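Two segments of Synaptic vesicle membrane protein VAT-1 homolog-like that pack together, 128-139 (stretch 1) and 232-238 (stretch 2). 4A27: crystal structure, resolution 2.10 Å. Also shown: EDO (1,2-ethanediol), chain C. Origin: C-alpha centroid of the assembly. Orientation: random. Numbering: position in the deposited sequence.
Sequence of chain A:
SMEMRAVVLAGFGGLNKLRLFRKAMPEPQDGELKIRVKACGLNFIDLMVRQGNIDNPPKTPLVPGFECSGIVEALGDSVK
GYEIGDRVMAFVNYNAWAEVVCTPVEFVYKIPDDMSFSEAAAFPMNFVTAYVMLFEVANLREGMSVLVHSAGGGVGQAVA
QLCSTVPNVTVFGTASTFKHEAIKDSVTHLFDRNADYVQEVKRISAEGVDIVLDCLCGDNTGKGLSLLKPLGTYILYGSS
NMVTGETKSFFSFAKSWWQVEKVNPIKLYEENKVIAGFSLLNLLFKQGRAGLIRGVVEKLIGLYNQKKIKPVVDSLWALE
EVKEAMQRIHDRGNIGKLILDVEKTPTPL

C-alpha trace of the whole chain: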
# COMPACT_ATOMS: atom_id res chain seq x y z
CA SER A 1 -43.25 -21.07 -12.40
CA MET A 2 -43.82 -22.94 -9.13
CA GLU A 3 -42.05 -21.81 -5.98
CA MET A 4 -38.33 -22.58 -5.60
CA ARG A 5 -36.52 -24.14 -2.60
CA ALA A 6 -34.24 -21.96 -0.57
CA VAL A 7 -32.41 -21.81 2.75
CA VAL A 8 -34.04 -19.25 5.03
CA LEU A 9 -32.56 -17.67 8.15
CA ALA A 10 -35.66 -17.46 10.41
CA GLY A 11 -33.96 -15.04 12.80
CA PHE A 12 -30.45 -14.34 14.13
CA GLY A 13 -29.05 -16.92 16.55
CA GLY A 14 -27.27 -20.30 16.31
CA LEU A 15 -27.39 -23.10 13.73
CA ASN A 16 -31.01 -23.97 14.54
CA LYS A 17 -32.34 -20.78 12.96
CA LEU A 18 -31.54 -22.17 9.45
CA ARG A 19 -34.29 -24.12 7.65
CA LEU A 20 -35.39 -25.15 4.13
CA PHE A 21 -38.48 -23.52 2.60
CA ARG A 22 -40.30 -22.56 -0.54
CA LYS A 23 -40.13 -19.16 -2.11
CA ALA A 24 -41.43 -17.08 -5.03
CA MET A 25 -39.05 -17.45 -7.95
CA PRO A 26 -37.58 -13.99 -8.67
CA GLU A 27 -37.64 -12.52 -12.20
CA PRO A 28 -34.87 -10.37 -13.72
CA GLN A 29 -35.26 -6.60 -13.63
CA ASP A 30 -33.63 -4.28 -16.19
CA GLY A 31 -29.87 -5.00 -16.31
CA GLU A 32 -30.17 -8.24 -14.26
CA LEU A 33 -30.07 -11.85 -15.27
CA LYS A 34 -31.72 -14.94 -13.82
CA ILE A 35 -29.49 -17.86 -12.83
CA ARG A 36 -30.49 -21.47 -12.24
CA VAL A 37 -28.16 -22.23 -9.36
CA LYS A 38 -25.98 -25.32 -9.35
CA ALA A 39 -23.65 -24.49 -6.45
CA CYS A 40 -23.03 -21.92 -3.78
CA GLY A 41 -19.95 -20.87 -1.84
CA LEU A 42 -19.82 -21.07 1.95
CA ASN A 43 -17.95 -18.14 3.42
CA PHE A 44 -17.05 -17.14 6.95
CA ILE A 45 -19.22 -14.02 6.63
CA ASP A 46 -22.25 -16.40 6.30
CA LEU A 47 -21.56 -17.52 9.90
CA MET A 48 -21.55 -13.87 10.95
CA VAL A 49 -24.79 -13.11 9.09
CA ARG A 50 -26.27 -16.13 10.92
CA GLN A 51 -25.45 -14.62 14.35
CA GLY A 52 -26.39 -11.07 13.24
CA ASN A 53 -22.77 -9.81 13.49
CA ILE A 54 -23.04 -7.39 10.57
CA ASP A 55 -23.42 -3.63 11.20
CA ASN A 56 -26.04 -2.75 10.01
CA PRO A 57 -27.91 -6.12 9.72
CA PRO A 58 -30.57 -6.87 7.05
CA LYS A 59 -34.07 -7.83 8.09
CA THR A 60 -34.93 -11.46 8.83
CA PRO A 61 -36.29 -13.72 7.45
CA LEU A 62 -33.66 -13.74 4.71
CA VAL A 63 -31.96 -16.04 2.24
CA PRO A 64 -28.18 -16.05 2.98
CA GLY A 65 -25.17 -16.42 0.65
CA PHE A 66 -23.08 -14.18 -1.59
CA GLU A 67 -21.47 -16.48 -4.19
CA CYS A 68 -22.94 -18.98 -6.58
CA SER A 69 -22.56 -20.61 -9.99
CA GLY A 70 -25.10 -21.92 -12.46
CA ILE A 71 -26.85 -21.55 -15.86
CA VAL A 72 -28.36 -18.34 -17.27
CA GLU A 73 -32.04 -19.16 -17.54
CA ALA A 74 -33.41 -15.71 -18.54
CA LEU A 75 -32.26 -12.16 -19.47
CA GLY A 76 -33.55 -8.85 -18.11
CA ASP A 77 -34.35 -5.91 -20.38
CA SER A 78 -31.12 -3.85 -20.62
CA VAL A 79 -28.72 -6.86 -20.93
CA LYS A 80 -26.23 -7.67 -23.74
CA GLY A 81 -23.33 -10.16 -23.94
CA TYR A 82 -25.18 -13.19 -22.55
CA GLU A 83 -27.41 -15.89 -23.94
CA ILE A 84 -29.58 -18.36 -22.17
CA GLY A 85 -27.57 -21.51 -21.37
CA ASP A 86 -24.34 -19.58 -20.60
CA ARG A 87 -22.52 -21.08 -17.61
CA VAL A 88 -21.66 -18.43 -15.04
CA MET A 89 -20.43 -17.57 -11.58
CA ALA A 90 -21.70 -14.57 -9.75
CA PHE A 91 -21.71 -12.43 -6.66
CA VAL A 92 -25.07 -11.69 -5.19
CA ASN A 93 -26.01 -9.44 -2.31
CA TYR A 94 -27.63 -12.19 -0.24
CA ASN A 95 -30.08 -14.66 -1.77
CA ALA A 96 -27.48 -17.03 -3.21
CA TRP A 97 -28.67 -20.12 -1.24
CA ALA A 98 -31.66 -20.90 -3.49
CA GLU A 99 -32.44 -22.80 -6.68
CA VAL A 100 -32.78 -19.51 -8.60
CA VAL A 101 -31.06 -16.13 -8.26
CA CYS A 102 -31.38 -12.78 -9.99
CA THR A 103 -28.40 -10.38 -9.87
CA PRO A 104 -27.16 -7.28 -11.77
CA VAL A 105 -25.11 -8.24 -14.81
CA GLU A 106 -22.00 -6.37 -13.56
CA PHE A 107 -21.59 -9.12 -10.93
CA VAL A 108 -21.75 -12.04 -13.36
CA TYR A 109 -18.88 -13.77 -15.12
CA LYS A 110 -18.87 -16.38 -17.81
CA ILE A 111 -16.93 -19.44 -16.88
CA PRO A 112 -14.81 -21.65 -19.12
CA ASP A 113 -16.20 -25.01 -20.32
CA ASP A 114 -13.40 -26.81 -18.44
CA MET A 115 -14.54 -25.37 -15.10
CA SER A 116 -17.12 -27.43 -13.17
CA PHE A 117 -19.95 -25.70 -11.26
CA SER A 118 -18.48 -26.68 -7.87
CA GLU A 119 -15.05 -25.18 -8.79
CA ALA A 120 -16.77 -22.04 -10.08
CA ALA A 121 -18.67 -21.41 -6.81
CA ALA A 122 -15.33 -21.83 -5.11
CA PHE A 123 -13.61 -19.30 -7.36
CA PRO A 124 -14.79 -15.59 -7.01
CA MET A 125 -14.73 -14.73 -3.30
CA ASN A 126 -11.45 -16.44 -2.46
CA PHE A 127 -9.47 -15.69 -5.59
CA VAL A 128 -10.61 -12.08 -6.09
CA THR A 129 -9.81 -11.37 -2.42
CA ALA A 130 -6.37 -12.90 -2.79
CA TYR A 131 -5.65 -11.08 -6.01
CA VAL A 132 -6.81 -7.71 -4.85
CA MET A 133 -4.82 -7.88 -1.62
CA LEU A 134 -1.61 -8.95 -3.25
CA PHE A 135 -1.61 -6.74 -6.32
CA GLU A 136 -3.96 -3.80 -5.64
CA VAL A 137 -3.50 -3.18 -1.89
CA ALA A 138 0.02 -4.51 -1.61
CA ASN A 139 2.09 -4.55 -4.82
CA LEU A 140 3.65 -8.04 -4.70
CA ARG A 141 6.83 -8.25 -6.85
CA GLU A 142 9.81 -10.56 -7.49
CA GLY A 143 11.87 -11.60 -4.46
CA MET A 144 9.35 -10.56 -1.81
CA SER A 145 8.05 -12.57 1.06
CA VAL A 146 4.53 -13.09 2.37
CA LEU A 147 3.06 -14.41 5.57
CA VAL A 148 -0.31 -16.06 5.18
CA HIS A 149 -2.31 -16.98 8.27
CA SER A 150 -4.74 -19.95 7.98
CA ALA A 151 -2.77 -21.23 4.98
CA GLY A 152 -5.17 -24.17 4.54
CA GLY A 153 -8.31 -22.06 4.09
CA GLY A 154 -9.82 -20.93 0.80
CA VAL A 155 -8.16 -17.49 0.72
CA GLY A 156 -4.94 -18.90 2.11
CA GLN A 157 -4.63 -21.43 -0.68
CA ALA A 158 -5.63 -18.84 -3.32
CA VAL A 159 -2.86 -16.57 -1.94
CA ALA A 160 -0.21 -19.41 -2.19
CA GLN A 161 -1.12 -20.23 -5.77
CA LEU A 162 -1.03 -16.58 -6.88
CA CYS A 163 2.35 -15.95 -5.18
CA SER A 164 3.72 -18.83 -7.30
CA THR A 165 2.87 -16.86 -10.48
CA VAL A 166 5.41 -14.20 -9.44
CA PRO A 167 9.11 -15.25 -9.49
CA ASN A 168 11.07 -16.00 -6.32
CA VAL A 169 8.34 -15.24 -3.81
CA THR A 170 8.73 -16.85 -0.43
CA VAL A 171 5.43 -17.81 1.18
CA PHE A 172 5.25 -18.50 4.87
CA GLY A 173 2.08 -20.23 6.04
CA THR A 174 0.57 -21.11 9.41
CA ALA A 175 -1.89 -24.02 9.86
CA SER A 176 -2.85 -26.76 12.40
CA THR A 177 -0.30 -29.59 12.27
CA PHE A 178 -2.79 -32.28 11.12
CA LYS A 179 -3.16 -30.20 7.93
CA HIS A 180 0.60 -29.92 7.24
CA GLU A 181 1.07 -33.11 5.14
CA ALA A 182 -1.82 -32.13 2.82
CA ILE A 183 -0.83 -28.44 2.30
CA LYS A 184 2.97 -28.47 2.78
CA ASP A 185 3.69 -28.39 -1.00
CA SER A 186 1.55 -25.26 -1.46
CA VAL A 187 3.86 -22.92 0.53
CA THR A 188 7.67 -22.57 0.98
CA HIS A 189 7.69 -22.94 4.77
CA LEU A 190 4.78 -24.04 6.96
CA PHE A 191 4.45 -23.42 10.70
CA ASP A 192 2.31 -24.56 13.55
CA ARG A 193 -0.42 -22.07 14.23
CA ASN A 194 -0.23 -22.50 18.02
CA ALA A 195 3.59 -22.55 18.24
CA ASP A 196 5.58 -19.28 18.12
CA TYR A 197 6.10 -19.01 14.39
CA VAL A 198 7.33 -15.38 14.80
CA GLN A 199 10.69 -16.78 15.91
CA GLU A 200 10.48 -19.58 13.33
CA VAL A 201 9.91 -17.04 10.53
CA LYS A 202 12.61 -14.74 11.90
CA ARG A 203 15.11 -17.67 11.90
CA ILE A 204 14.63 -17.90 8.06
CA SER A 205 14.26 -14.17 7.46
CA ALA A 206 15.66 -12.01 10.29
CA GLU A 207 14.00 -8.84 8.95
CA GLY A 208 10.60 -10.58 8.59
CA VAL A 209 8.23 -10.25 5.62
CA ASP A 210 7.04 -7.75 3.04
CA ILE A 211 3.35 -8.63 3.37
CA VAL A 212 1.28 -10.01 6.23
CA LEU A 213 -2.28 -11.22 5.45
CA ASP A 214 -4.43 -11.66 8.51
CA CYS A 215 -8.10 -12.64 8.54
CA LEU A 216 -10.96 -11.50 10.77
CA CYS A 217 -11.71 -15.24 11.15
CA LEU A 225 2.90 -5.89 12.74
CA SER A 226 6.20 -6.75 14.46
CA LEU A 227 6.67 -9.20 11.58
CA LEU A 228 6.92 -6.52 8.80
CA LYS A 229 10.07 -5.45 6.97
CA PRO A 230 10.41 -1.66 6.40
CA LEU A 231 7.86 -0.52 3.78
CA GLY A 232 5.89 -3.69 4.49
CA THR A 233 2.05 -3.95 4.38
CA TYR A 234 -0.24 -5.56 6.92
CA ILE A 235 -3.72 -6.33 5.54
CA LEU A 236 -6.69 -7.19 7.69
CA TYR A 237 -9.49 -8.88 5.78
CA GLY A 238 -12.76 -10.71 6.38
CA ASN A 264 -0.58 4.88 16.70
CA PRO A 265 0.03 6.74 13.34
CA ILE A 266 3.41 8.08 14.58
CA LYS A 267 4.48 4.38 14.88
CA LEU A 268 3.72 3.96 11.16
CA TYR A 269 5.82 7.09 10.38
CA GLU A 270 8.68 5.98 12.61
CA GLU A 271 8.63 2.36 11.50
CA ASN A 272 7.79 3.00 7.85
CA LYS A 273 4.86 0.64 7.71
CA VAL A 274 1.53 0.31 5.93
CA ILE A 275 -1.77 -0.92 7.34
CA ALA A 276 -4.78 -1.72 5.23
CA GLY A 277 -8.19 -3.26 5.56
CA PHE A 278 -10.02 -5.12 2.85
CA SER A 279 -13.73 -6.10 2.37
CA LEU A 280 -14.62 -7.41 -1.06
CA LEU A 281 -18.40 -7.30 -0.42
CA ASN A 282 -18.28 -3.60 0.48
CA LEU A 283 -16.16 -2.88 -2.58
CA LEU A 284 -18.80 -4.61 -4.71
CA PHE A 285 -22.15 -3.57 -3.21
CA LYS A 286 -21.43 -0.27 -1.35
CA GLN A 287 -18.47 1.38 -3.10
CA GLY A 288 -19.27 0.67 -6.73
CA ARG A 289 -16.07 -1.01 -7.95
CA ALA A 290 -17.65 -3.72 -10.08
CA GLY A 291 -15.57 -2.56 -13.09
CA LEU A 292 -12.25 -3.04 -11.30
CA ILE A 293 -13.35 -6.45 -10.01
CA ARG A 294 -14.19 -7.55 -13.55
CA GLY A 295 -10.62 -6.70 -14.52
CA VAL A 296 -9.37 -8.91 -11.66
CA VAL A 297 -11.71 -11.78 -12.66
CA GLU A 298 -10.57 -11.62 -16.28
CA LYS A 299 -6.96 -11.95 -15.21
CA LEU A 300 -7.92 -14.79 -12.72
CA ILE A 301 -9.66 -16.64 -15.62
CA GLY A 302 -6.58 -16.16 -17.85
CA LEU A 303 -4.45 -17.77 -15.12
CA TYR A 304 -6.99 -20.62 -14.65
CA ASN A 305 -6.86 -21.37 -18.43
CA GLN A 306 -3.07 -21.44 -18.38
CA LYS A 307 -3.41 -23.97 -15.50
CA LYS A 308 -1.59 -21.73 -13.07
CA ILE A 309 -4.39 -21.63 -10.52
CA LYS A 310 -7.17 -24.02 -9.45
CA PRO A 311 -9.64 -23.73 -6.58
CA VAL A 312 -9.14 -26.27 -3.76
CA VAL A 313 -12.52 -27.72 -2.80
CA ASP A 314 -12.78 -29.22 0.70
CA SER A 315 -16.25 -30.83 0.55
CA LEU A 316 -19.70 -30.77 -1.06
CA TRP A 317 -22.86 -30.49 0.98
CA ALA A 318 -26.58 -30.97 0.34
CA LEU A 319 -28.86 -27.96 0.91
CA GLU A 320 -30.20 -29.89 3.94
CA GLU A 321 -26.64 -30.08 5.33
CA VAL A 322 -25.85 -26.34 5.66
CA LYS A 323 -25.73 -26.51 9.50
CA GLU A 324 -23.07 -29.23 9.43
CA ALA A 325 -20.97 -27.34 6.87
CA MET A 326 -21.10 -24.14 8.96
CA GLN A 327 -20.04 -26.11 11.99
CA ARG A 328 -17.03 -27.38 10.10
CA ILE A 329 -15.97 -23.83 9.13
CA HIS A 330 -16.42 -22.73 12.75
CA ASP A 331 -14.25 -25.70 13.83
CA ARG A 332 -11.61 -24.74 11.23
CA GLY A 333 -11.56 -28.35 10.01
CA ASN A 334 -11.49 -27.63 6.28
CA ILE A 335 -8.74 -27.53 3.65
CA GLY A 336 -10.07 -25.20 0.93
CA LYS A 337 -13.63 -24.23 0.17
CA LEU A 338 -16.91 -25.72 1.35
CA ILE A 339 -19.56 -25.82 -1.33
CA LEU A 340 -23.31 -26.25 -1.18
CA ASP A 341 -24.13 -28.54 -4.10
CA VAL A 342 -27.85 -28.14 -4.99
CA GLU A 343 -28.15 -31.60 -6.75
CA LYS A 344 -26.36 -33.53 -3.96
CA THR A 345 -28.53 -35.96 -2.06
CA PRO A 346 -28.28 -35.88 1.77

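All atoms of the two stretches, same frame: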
# COMPACT_ATOMS: atom_id res chain seq x y z
N VAL A 128 -10.61 -13.52 -5.91
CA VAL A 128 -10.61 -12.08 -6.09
C VAL A 128 -10.01 -11.44 -4.82
O VAL A 128 -9.24 -10.50 -4.91
CB VAL A 128 -12.03 -11.50 -6.42
CG1 VAL A 128 -12.02 -10.02 -6.42
CG2 VAL A 128 -12.55 -12.01 -7.80
N THR A 129 -10.35 -11.94 -3.65
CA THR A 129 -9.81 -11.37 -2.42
C THR A 129 -8.28 -11.45 -2.44
O THR A 129 -7.57 -10.48 -2.18
CB THR A 129 -10.39 -12.10 -1.20
OG1 THR A 129 -11.79 -11.86 -1.15
CG2 THR A 129 -9.74 -11.67 0.13
N ALA A 130 -7.79 -12.63 -2.73
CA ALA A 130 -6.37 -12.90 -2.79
C ALA A 130 -5.69 -11.98 -3.78
O ALA A 130 -4.68 -11.36 -3.49
CB ALA A 130 -6.16 -14.37 -3.20
N TYR A 131 -6.29 -11.83 -4.95
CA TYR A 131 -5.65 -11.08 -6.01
C TYR A 131 -5.61 -9.60 -5.63
O TYR A 131 -4.57 -8.92 -5.78
CB TYR A 131 -6.40 -11.26 -7.33
CG TYR A 131 -5.67 -10.73 -8.49
CD1 TYR A 131 -5.70 -9.39 -8.81
CD2 TYR A 131 -4.88 -11.57 -9.26
CE1 TYR A 131 -4.95 -8.90 -9.90
CE2 TYR A 131 -4.17 -11.09 -10.32
CZ TYR A 131 -4.20 -9.75 -10.64
OH TYR A 131 -3.48 -9.30 -11.76
N VAL A 132 -6.72 -9.11 -5.10
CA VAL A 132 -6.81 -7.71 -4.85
C VAL A 132 -5.85 -7.32 -3.73
O VAL A 132 -5.21 -6.25 -3.80
CB VAL A 132 -8.24 -7.24 -4.57
CG1 VAL A 132 -8.21 -5.79 -4.22
CG2 VAL A 132 -9.14 -7.45 -5.80
N MET A 133 -5.74 -8.18 -2.71
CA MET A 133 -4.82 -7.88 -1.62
C MET A 133 -3.38 -7.83 -2.06
O MET A 133 -2.62 -6.98 -1.59
CB MET A 133 -4.99 -8.87 -0.48
CG MET A 133 -6.34 -8.76 0.22
SD MET A 133 -6.41 -9.74 1.77
CE MET A 133 -6.03 -11.38 1.05
N LEU A 134 -2.98 -8.80 -2.88
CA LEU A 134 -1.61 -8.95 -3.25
C LEU A 134 -1.15 -7.93 -4.26
O LEU A 134 0.00 -7.50 -4.21
CB LEU A 134 -1.33 -10.34 -3.85
CG LEU A 134 -1.32 -11.54 -2.90
CD1 LEU A 134 -1.26 -12.88 -3.75
CD2 LEU A 134 -0.17 -11.39 -1.80
N PHE A 135 -2.03 -7.56 -5.21
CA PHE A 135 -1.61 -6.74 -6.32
C PHE A 135 -2.25 -5.36 -6.38
O PHE A 135 -1.69 -4.50 -7.03
CB PHE A 135 -1.85 -7.46 -7.65
CG PHE A 135 -1.17 -8.79 -7.73
CD1 PHE A 135 0.22 -8.86 -7.88
CD2 PHE A 135 -1.91 -9.98 -7.73
CE1 PHE A 135 0.87 -10.12 -7.97
CE2 PHE A 135 -1.27 -11.23 -7.84
CZ PHE A 135 0.13 -11.29 -7.95
N GLU A 136 -3.37 -5.13 -5.69
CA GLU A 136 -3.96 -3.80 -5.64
C GLU A 136 -3.72 -3.10 -4.30
O GLU A 136 -3.37 -1.95 -4.31
CB GLU A 136 -5.41 -3.87 -6.02
CG GLU A 136 -5.63 -4.32 -7.48
CD GLU A 136 -5.25 -3.25 -8.52
OE1 GLU A 136 -5.08 -2.08 -8.14
OE2 GLU A 136 -5.12 -3.58 -9.72
N VAL A 137 -3.81 -3.80 -3.17
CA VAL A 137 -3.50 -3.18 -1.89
C VAL A 137 -1.97 -3.19 -1.69
O VAL A 137 -1.32 -2.16 -1.70
CB VAL A 137 -4.26 -3.83 -0.74
CG1 VAL A 137 -3.86 -3.19 0.56
CG2 VAL A 137 -5.77 -3.73 -0.98
N ALA A 138 -1.39 -4.38 -1.56
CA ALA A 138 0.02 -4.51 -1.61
C ALA A 138 0.34 -4.49 -3.09
O ALA A 138 -0.58 -4.50 -3.93
CB ALA A 138 0.43 -5.84 -0.94
N ASN A 139 1.62 -4.46 -3.41
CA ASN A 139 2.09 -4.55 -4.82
C ASN A 139 3.16 -5.65 -4.79
O ASN A 139 4.33 -5.35 -4.83
CB ASN A 139 2.69 -3.17 -5.25
CG ASN A 139 3.30 -3.18 -6.64
OD1 ASN A 139 3.00 -4.05 -7.46
ND2 ASN A 139 4.19 -2.21 -6.90
N GLY A 232 6.83 -2.59 4.58
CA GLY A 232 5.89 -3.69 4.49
C GLY A 232 4.44 -3.30 4.73
O GLY A 232 4.16 -2.27 5.33
N THR A 233 3.52 -4.20 4.34
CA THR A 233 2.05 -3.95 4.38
C THR A 233 1.36 -5.06 5.16
O THR A 233 1.54 -6.24 4.89
CB THR A 233 1.43 -3.95 2.98
OG1 THR A 233 2.10 -3.00 2.15
CG2 THR A 233 -0.06 -3.62 3.05
N TYR A 234 0.61 -4.66 6.18
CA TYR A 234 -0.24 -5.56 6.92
C TYR A 234 -1.68 -5.33 6.45
O TYR A 234 -2.13 -4.19 6.42
CB TYR A 234 -0.06 -5.28 8.42
CG TYR A 234 -0.90 -6.13 9.32
CD1 TYR A 234 -0.47 -7.37 9.76
CD2 TYR A 234 -2.10 -5.66 9.79
CE1 TYR A 234 -1.24 -8.14 10.60
CE2 TYR A 234 -2.87 -6.40 10.65
CZ TYR A 234 -2.45 -7.64 11.04
OH TYR A 234 -3.24 -8.36 11.88
N ILE A 235 -2.38 -6.40 6.08
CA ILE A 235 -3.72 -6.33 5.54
C ILE A 235 -4.64 -7.19 6.37
O ILE A 235 -4.43 -8.42 6.54
CB ILE A 235 -3.74 -6.78 4.03
CG1 ILE A 235 -2.70 -6.01 3.25
CG2 ILE A 235 -5.11 -6.51 3.35
CD1 ILE A 235 -2.62 -6.40 1.71
N LEU A 236 -5.64 -6.53 6.97
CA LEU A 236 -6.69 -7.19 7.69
C LEU A 236 -7.91 -7.38 6.79
O LEU A 236 -8.45 -6.41 6.24
CB LEU A 236 -7.08 -6.39 8.93
CG LEU A 236 -8.01 -7.14 9.88
CD1 LEU A 236 -7.30 -8.35 10.51
CD2 LEU A 236 -8.50 -6.21 10.97
N TYR A 237 -8.34 -8.61 6.62
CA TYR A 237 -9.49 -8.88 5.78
C TYR A 237 -10.47 -9.84 6.43
O TYR A 237 -10.16 -10.43 7.47
CB TYR A 237 -9.01 -9.48 4.48
CG TYR A 237 -8.47 -10.89 4.60
CD1 TYR A 237 -7.14 -11.12 4.95
CD2 TYR A 237 -9.28 -11.98 4.36
CE1 TYR A 237 -6.63 -12.40 5.00
CE2 TYR A 237 -8.79 -13.25 4.45
CZ TYR A 237 -7.46 -13.45 4.74
OH TYR A 237 -6.97 -14.70 4.82
N GLY A 238 -11.60 -10.05 5.77
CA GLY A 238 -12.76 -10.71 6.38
C GLY A 238 -12.58 -12.20 6.58
O GLY A 238 -13.52 -12.91 6.91
C1 EDO C . 5.10 -4.15 0.08
O1 EDO C . 4.73 -3.48 1.30
C2 EDO C . 3.87 -4.33 -0.78
O2 EDO C . 4.01 -3.73 -2.08
O HOH W 1 1.06 -1.28 0.44

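At the centre of this contact a helix lies against one face of a β-strand, and Met133 and Ile235 contribute about half of the buried surface, the two largest shares. The sulfur of Met133 SD sits 3.8 Å from Ile235 CG2, while the other branch of the isoleucine reaches further along the helix: Ile235 CD1 lies 3.4 Å from the backbone oxygen Met133 O, 3.6 Å from Val137 CG1 and 4.1 Å from Ala138 CB. With chi1 in m and chi2 in t, the isoleucine side chain is extended, so that its terminal methyl enters the space where the helix ends. Val137 offers a branched apolar surface there, and Ala138 presents only a methyl where the backbones come nearest, Ala138 CA lying 6.3 Å from Thr233 CA.

Toward the other end of the strand, Met133 also meets Tyr237. Its m, t, m conformation carries the terminal methyl over one face of the ring, with Met133 CE 4.2 Å from the centroid of the Tyr237 ring and only 16° off the normal, a CH-pi contact. The sulfur approaches more obliquely, Met133 SD being 3.5 Å from Tyr237 CD1. A flexible, unbranched, polarizable side chain suits this place because it can touch isoleucine and an aromatic ring at once. Thr129, one turn earlier, adds its methyl group, with Thr129 CG2 4.3 Å from Tyr237 CD2; its hydroxyl is satisfied elsewhere in the structure.

Alternate strand residues Thr233, Ile235 and Tyr237 point toward the helix, whereas Leu236 points away. Thr129, Met133 and Val137 recur every four residues on the facing side of the helix. The two elements run roughly antiparallel, at 153°, and the two stretches together bury 300 Å². No direct hydrogen bond joins them; backbone hydrogen bonds within the helix continue to its end, where a wider pi-type turn has Val137 N bonded to Val132 O at 2.9 Å. Ala138 N reaches Met133 O at 2.9 Å with the same five-residue spacing.

At the polar edge, Thr233 turns its CB toward Ala138, Thr233 CB lying 4.5 Å from Ala138 CB, and places its hydroxyl among polar partners. A water lies 2.6 Å from Thr233 OG1 and donates a weak hydrogen bond to Val137 O at 3.3 Å, linking strand to helix end. A 1,2-ethanediol molecule, probably from the crystallisation liquor, forms a second link: Asn139 N donates to EDO O2 at 2.8 Å, and Thr233 OG1 lies 2.8 Å from EDO O1. Threonine suits this border, combining an apolar flank with a hydroxyl.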